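Local coordinates for protein leucine aminopeptidase 1 (Caenorhabditis elegans, PDB 2HC9) that removes N-terminal amino acids, preferably leucine, from peptides as a zinc-dependent M17 aminopeptidase, and probably serves as a digestive enzyme, at residues Thr156-Val161 and Tyr483-Met488; Ser396-Ala401 and Gly472-Ser477; Glu245-Val250 and His292-Thr297. The protein carries 1 engineered substitution. All coordinates share one frame; numbering follows the deposited sequence.

Interaction 1: residues Thr156-Val161 and Tyr483-Met488; sequences TNEDAV and YTSVPM
E158 and D159, in the first turn of helix 157-178, hold S485, P487 and M488 of the C-terminal tail by two side-chain hydrogen bonds and close packing on the proline, in a partly buried contact centred about 20 Å from the centre of the chain. The S485 hydroxyl donates to E158 OE2 (OG to OE2 2.8 Å), meeting it nearly along its C-O axis. E158 CG is anti to the backbone N (chi1 178°), and the chain continues extended, so the carboxylate reaches S485 and lies beside the proline ring, OE1 3.4 Å from P487 CD. One residue on, D159 OD1 accepts from M488 N at 2.8 Å, on the syn side of the carboxylate though 26° out of its plane. The same oxygen lies 3.3 Å from P487 CD and 3.4 Å from V486 CG1, while M488 SD rests against D159 CB. P487 CG meets the T156 hydroxyl oxygen at 3.6 Å. Beyond the contact, M488 packs on V120 and L121 of helix 120-128. The other D159 oxygen, OD2, takes the T156 amide from above the carboxylate plane at 3.0 Å, and D159 N returns a bond to T156 OG1. The carboxylate is thereby shared between helix start and tail, one oxygen for each. The T156-D159 pair, each backbone N bonded to the other's side chain, is a capping box with T156 as N-cap.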
# COMPACT_ATOMS: atom_id res chain seq x y z
N THR A 156 -19.39 50.59 -19.48
CA THR A 156 -19.91 51.76 -18.77
C THR A 156 -19.20 51.97 -17.43
O THR A 156 -18.49 51.08 -16.93
CB THR A 156 -21.43 51.65 -18.51
OG1 THR A 156 -21.71 50.69 -17.48
CG2 THR A 156 -22.18 51.28 -19.80
N ASN A 157 -19.39 53.15 -16.84
CA ASN A 157 -18.85 53.39 -15.50
C ASN A 157 -19.48 52.47 -14.43
O ASN A 157 -18.78 52.02 -13.52
CB ASN A 157 -18.99 54.87 -15.11
CG ASN A 157 -18.03 55.78 -15.89
OD1 ASN A 157 -17.17 55.32 -16.65
ND2 ASN A 157 -18.17 57.09 -15.69
N GLU A 158 -20.77 52.17 -14.56
CA GLU A 158 -21.42 51.21 -13.68
C GLU A 158 -20.79 49.81 -13.81
O GLU A 158 -20.59 49.12 -12.81
CB GLU A 158 -22.92 51.14 -13.96
CG GLU A 158 -23.64 50.10 -13.09
CD GLU A 158 -25.16 50.15 -13.17
OE1 GLU A 158 -25.72 50.70 -14.16
OE2 GLU A 158 -25.80 49.61 -12.24
N ASP A 159 -20.48 49.40 -15.04
CA ASP A 159 -19.75 48.15 -15.25
C ASP A 159 -18.44 48.11 -14.46
O ASP A 159 -18.09 47.08 -13.88
CB ASP A 159 -19.43 47.91 -16.72
CG ASP A 159 -20.66 47.62 -17.55
OD1 ASP A 159 -21.66 47.06 -17.03
OD2 ASP A 159 -20.60 47.96 -18.75
N ALA A 160 -17.72 49.24 -14.43
CA ALA A 160 -16.42 49.28 -13.77
C ALA A 160 -16.59 49.15 -12.26
O ALA A 160 -15.76 48.51 -11.59
CB ALA A 160 -15.63 50.54 -14.15
N VAL A 161 -17.67 49.71 -11.73
CA VAL A 161 -17.99 49.52 -10.29
C VAL A 161 -18.22 48.04 -10.03
O VAL A 161 -17.66 47.46 -9.08
CB VAL A 161 -19.25 50.32 -9.83
CG1 VAL A 161 -19.48 50.12 -8.34
CG2 VAL A 161 -19.06 51.83 -10.08
N TYR A 483 -30.56 39.78 -13.26
CA TYR A 483 -31.41 40.36 -12.21
C TYR A 483 -30.78 41.56 -11.50
O TYR A 483 -31.38 42.10 -10.55
CB TYR A 483 -31.77 39.31 -11.18
CG TYR A 483 -32.43 38.08 -11.75
CD1 TYR A 483 -33.65 38.16 -12.42
CD2 TYR A 483 -31.85 36.82 -11.59
CE1 TYR A 483 -34.28 37.00 -12.95
CE2 TYR A 483 -32.47 35.67 -12.09
CZ TYR A 483 -33.68 35.77 -12.76
OH TYR A 483 -34.28 34.62 -13.26
N THR A 484 -29.59 41.95 -11.93
CA THR A 484 -28.91 43.14 -11.39
C THR A 484 -29.13 44.34 -12.30
O THR A 484 -29.69 44.22 -13.40
CB THR A 484 -27.39 42.94 -11.28
OG1 THR A 484 -26.82 42.91 -12.60
CG2 THR A 484 -27.06 41.63 -10.53
N SER A 485 -28.63 45.49 -11.84
CA SER A 485 -28.64 46.70 -12.63
C SER A 485 -27.43 46.84 -13.53
O SER A 485 -27.26 47.89 -14.15
CB SER A 485 -28.72 47.94 -11.72
OG SER A 485 -27.62 47.97 -10.82
N VAL A 486 -26.56 45.82 -13.60
CA VAL A 486 -25.27 46.00 -14.27
C VAL A 486 -25.39 45.84 -15.78
O VAL A 486 -25.75 44.76 -16.24
CB VAL A 486 -24.19 45.02 -13.73
CG1 VAL A 486 -22.82 45.37 -14.32
CG2 VAL A 486 -24.12 45.10 -12.19
N PRO A 487 -25.08 46.89 -16.56
CA PRO A 487 -25.28 46.80 -18.01
C PRO A 487 -24.64 45.59 -18.68
O PRO A 487 -25.29 44.88 -19.43
CB PRO A 487 -24.67 48.11 -18.53
CG PRO A 487 -24.88 49.07 -17.41
CD PRO A 487 -24.61 48.24 -16.16
N MET A 488 -23.37 45.31 -18.36
CA MET A 488 -22.66 44.18 -18.98
C MET A 488 -23.19 42.80 -18.56
O MET A 488 -22.82 41.80 -19.17
CB MET A 488 -21.15 44.23 -18.74
CG MET A 488 -20.71 43.80 -17.30
SD MET A 488 -18.97 44.12 -16.92
CE MET A 488 -18.15 43.28 -18.30

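Interaction 2: residues Ser396-Ala401 and Gly472-Ser477; sequences SGDLVA and GPALFS
At the N-terminus of helix 473-480 in the catalytic domain, D398 sets its carboxylate against the amides of the first turn, with G472 at the N-cap position. D398 OD2 accepts from G472 N at 2.8 Å and from L475 N at 3.0 Å. The two N-H groups approach from opposite faces of the carboxylate, nearly 50° out of its plane. A water gives OD2 a third donor and accepts from A474 N (water O to N 2.9 Å), extending the grip to another amide of the turn. The helix start would be expected to favour the charged carboxylate, whose other oxygen, OD1, forms a salt bridge with R129. G472, with phi 129°, adopts a backbone conformation that suits glycine.

S396, where helix 383-396 ends, packs its CB 3.3 Å from A474 O. Its hydroxyl accepts from D398 N, making an ST turn, and also bonds to A392 O. G397 leaves the helix with positive phi. Further along, V400 of strand 400-402 crosses L475 at about a right angle, and V400 CG2 touches both leucine methyls, with CD2 at 3.8 Å.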
# COMPACT_ATOMS: atom_id res chain seq x y z
N SER A 396 -17.91 33.63 -17.88
CA SER A 396 -17.27 34.11 -16.64
C SER A 396 -15.83 33.67 -16.52
O SER A 396 -15.07 34.28 -15.77
CB SER A 396 -18.01 33.58 -15.39
OG SER A 396 -18.04 32.15 -15.38
N GLY A 397 -15.45 32.61 -17.24
CA GLY A 397 -14.19 31.91 -16.96
C GLY A 397 -14.16 30.93 -15.79
O GLY A 397 -13.16 30.24 -15.60
N ASP A 398 -15.26 30.83 -15.03
CA ASP A 398 -15.41 29.82 -13.97
C ASP A 398 -16.09 28.63 -14.68
O ASP A 398 -17.31 28.52 -14.68
CB ASP A 398 -16.31 30.33 -12.83
CG ASP A 398 -15.59 31.29 -11.87
OD1 ASP A 398 -14.37 31.57 -12.03
OD2 ASP A 398 -16.26 31.76 -10.93
N LEU A 399 -15.31 27.79 -15.34
CA LEU A 399 -15.85 26.76 -16.25
C LEU A 399 -16.70 25.74 -15.53
O LEU A 399 -16.46 25.43 -14.36
CB LEU A 399 -14.71 26.07 -17.00
CG LEU A 399 -13.97 26.98 -17.99
CD1 LEU A 399 -12.72 26.29 -18.54
CD2 LEU A 399 -14.92 27.31 -19.14
N VAL A 400 -17.71 25.23 -16.24
CA VAL A 400 -18.62 24.21 -15.69
C VAL A 400 -18.83 23.14 -16.76
O VAL A 400 -19.00 23.47 -17.96
CB VAL A 400 -19.98 24.83 -15.31
CG1 VAL A 400 -20.93 23.76 -14.77
CG2 VAL A 400 -19.81 25.96 -14.27
N ALA A 401 -18.78 21.87 -16.34
CA ALA A 401 -19.07 20.72 -17.20
C ALA A 401 -20.22 19.94 -16.59
O ALA A 401 -20.41 19.94 -15.35
CB ALA A 401 -17.79 19.81 -17.33
N GLY A 472 -16.42 31.04 -8.24
CA GLY A 472 -17.81 31.09 -7.78
C GLY A 472 -18.46 32.46 -8.03
O GLY A 472 -19.47 32.52 -8.69
N PRO A 473 -17.88 33.56 -7.48
CA PRO A 473 -18.45 34.89 -7.75
C PRO A 473 -18.60 35.25 -9.24
O PRO A 473 -19.63 35.79 -9.64
CB PRO A 473 -17.48 35.85 -7.05
CG PRO A 473 -16.89 34.99 -5.89
CD PRO A 473 -16.77 33.60 -6.49
N ALA A 474 -17.61 34.92 -10.06
CA ALA A 474 -17.71 35.26 -11.48
C ALA A 474 -18.81 34.42 -12.12
O ALA A 474 -19.65 34.95 -12.85
CB ALA A 474 -16.37 35.07 -12.20
N LEU A 475 -18.83 33.12 -11.85
CA LEU A 475 -19.87 32.22 -12.37
C LEU A 475 -21.28 32.72 -12.05
O LEU A 475 -22.12 32.84 -12.94
CB LEU A 475 -19.73 30.81 -11.76
CG LEU A 475 -20.78 29.82 -12.26
CD1 LEU A 475 -20.70 29.64 -13.82
CD2 LEU A 475 -20.54 28.47 -11.56
N PHE A 476 -21.55 33.00 -10.77
CA PHE A 476 -22.90 33.40 -10.40
C PHE A 476 -23.27 34.82 -10.79
O PHE A 476 -24.43 35.13 -10.98
CB PHE A 476 -23.21 33.11 -8.94
CG PHE A 476 -23.44 31.65 -8.68
CD1 PHE A 476 -24.66 31.08 -9.01
CD2 PHE A 476 -22.41 30.84 -8.22
CE1 PHE A 476 -24.88 29.70 -8.83
CE2 PHE A 476 -22.62 29.46 -8.02
CZ PHE A 476 -23.86 28.89 -8.34
N SER A 477 -22.26 35.67 -10.92
CA SER A 477 -22.51 37.01 -11.47
C SER A 477 -23.01 36.93 -12.89
O SER A 477 -23.94 37.64 -13.25
CB SER A 477 -21.23 37.84 -11.42
OG SER A 477 -20.98 38.16 -10.07
O HOH W 1 -14.99 33.72 -9.60

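Interaction 3: residues Glu245-Val250 and His292-Thr297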
# COMPACT_ATOMS: atom_id res chain seq x y z
N GLU A 245 -38.72 34.97 -8.76
CA GLU A 245 -37.75 33.92 -8.35
C GLU A 245 -37.41 33.95 -6.86
O GLU A 245 -37.47 34.99 -6.19
CB GLU A 245 -36.45 34.01 -9.16
CG GLU A 245 -36.63 34.04 -10.69
CD GLU A 245 -37.35 32.82 -11.27
OE1 GLU A 245 -37.37 31.74 -10.62
OE2 GLU A 245 -37.90 32.94 -12.39
N HIS A 246 -37.01 32.79 -6.35
CA HIS A 246 -36.64 32.64 -4.95
C HIS A 246 -35.46 31.68 -4.98
O HIS A 246 -35.64 30.48 -5.16
CB HIS A 246 -37.82 32.04 -4.16
CG HIS A 246 -38.96 33.01 -4.01
ND1 HIS A 246 -39.90 33.18 -5.00
CD2 HIS A 246 -39.24 33.91 -3.05
CE1 HIS A 246 -40.74 34.13 -4.64
NE2 HIS A 246 -40.37 34.59 -3.46
N ILE A 247 -34.26 32.25 -4.89
CA ILE A 247 -33.03 31.53 -5.25
C ILE A 247 -32.20 31.33 -3.98
O ILE A 247 -32.02 32.28 -3.22
CB ILE A 247 -32.21 32.34 -6.31
CG1 ILE A 247 -33.05 32.56 -7.59
CG2 ILE A 247 -30.88 31.65 -6.61
CD1 ILE A 247 -32.56 33.70 -8.48
N ALA A 248 -31.73 30.11 -3.75
CA ALA A 248 -30.84 29.84 -2.61
C ALA A 248 -29.47 29.43 -3.12
O ALA A 248 -29.35 28.64 -4.07
CB ALA A 248 -31.41 28.75 -1.72
N LEU A 249 -28.43 29.98 -2.48
CA LEU A 249 -27.05 29.60 -2.73
C LEU A 249 -26.54 28.88 -1.48
O LEU A 249 -26.23 29.53 -0.47
CB LEU A 249 -26.17 30.83 -3.00
CG LEU A 249 -26.66 31.72 -4.14
CD1 LEU A 249 -25.88 33.05 -4.21
CD2 LEU A 249 -26.62 31.00 -5.51
N VAL A 250 -26.46 27.56 -1.55
CA VAL A 250 -26.09 26.75 -0.39
C VAL A 250 -24.61 26.37 -0.56
O VAL A 250 -24.23 25.81 -1.58
CB VAL A 250 -26.99 25.49 -0.25
CG1 VAL A 250 -26.71 24.75 1.11
CG2 VAL A 250 -28.52 25.88 -0.35
N HIS A 292 -25.58 45.10 -6.30
CA HIS A 292 -25.97 45.67 -7.58
C HIS A 292 -27.45 45.51 -7.90
O HIS A 292 -27.82 45.16 -9.02
CB HIS A 292 -25.02 45.21 -8.67
CG HIS A 292 -23.65 45.78 -8.50
ND1 HIS A 292 -23.29 47.02 -9.00
CD2 HIS A 292 -22.57 45.33 -7.82
CE1 HIS A 292 -22.05 47.29 -8.65
NE2 HIS A 292 -21.58 46.29 -7.93
N GLY A 293 -28.29 45.83 -6.92
CA GLY A 293 -29.71 45.99 -7.15
C GLY A 293 -30.39 44.68 -7.54
O GLY A 293 -31.22 44.65 -8.45
N PHE A 294 -30.03 43.60 -6.87
CA PHE A 294 -30.55 42.28 -7.24
C PHE A 294 -32.07 42.20 -7.00
O PHE A 294 -32.56 42.40 -5.88
CB PHE A 294 -29.86 41.17 -6.44
CG PHE A 294 -30.08 39.78 -7.02
CD1 PHE A 294 -29.31 39.34 -8.11
CD2 PHE A 294 -31.01 38.92 -6.45
CE1 PHE A 294 -29.50 38.05 -8.64
CE2 PHE A 294 -31.20 37.63 -6.97
CZ PHE A 294 -30.45 37.20 -8.07
N SER A 295 -32.79 41.89 -8.07
CA SER A 295 -34.22 42.16 -8.14
C SER A 295 -35.07 40.98 -7.64
O SER A 295 -36.29 41.11 -7.52
CB SER A 295 -34.62 42.51 -9.57
OG SER A 295 -34.51 41.36 -10.40
N GLN A 296 -34.44 39.83 -7.39
CA GLN A 296 -35.17 38.64 -6.95
C GLN A 296 -34.83 38.29 -5.52
O GLN A 296 -33.88 38.82 -4.96
CB GLN A 296 -34.87 37.46 -7.88
CG GLN A 296 -35.12 37.78 -9.33
CD GLN A 296 -36.58 38.09 -9.61
OE1 GLN A 296 -37.48 37.37 -9.17
NE2 GLN A 296 -36.82 39.20 -10.32
N THR A 297 -35.61 37.42 -4.91
CA THR A 297 -35.32 37.03 -3.56
C THR A 297 -34.13 36.06 -3.64
O THR A 297 -34.09 35.17 -4.51
CB THR A 297 -36.53 36.34 -2.91
OG1 THR A 297 -37.56 37.33 -2.69
CG2 THR A 297 -36.15 35.70 -1.58
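From F294 to T297, the loop after helix 277-290 comes alongside E245-I247 and enters the central mixed sheet of the catalytic domain, where strands 246-254 and 297-307 pair in parallel. Together with helix 277-290, these strands form a beta-alpha-beta connection, and this contact is at the start of both strands.

F294 is the first residue to touch. Its CG is anti to the backbone N (chi1 -165°), and the ring presents its edge to I247, with CZ 4.1 Å from I247 CD1, which lies near the ring plane. The two side chains cross at about a right angle, an apolar contact beside the strand entrance. S295 takes part through Q296: its OG accepts from Q296 NE2 at 3.2 Å, which helps fix the turn of the amide.

Q296 bends at chi2 (-63°), which puts CD beside E245; its OE1 accepts from E245 N at 2.7 Å in a nearly straight bond, and T244 OG1 also bonds to this oxygen. A side-chain carbonyl thus receives the amide just before strand 246-254. E245 CB lies 3.5 Å from the same OE1, and the glutamate and glutamine side chains pass at a slant, their carboxylate and amide planes 56° apart.

T297 opens the strand pairing in register with H246, both side chains on one face of the sheet. The T297 hydroxyl bonds to S243 OG and V240 N, tying the strand start to the loop ahead of strand 246-254. T297 N donates a weak bond to E245 O, while T297 O accepts a firmer one from I247 N at 2.9 Å; the two bracket H246. Across that bridge the imidazole comes up obliquely, its CD2 3.6 Å from T297 CB.

Interactions 1 and 3 meet directly: the tail at 483-488 runs beside the 292-297 loop, with probable backbone hydrogen bonds from S295 N to Y483 O and from S485 N to H292 O, both 2.9 Å, while Y483 CD1 packs 3.4 Å from Q296 CG. Helix 473-480 leads from interaction 2 into this tail, but interactions 1 and 2 do not touch, their nearest atoms about 6 Å apart. Interactions 2 and 3 reach the same sheet and meet where F476 CE1 lies 4.0 Å from L249 CD2. Each pair of centres is about 17 Å apart. All lie away from the two-zinc site formed by K252, D257, D275, D334 and E336; strand 246-254 carries K252.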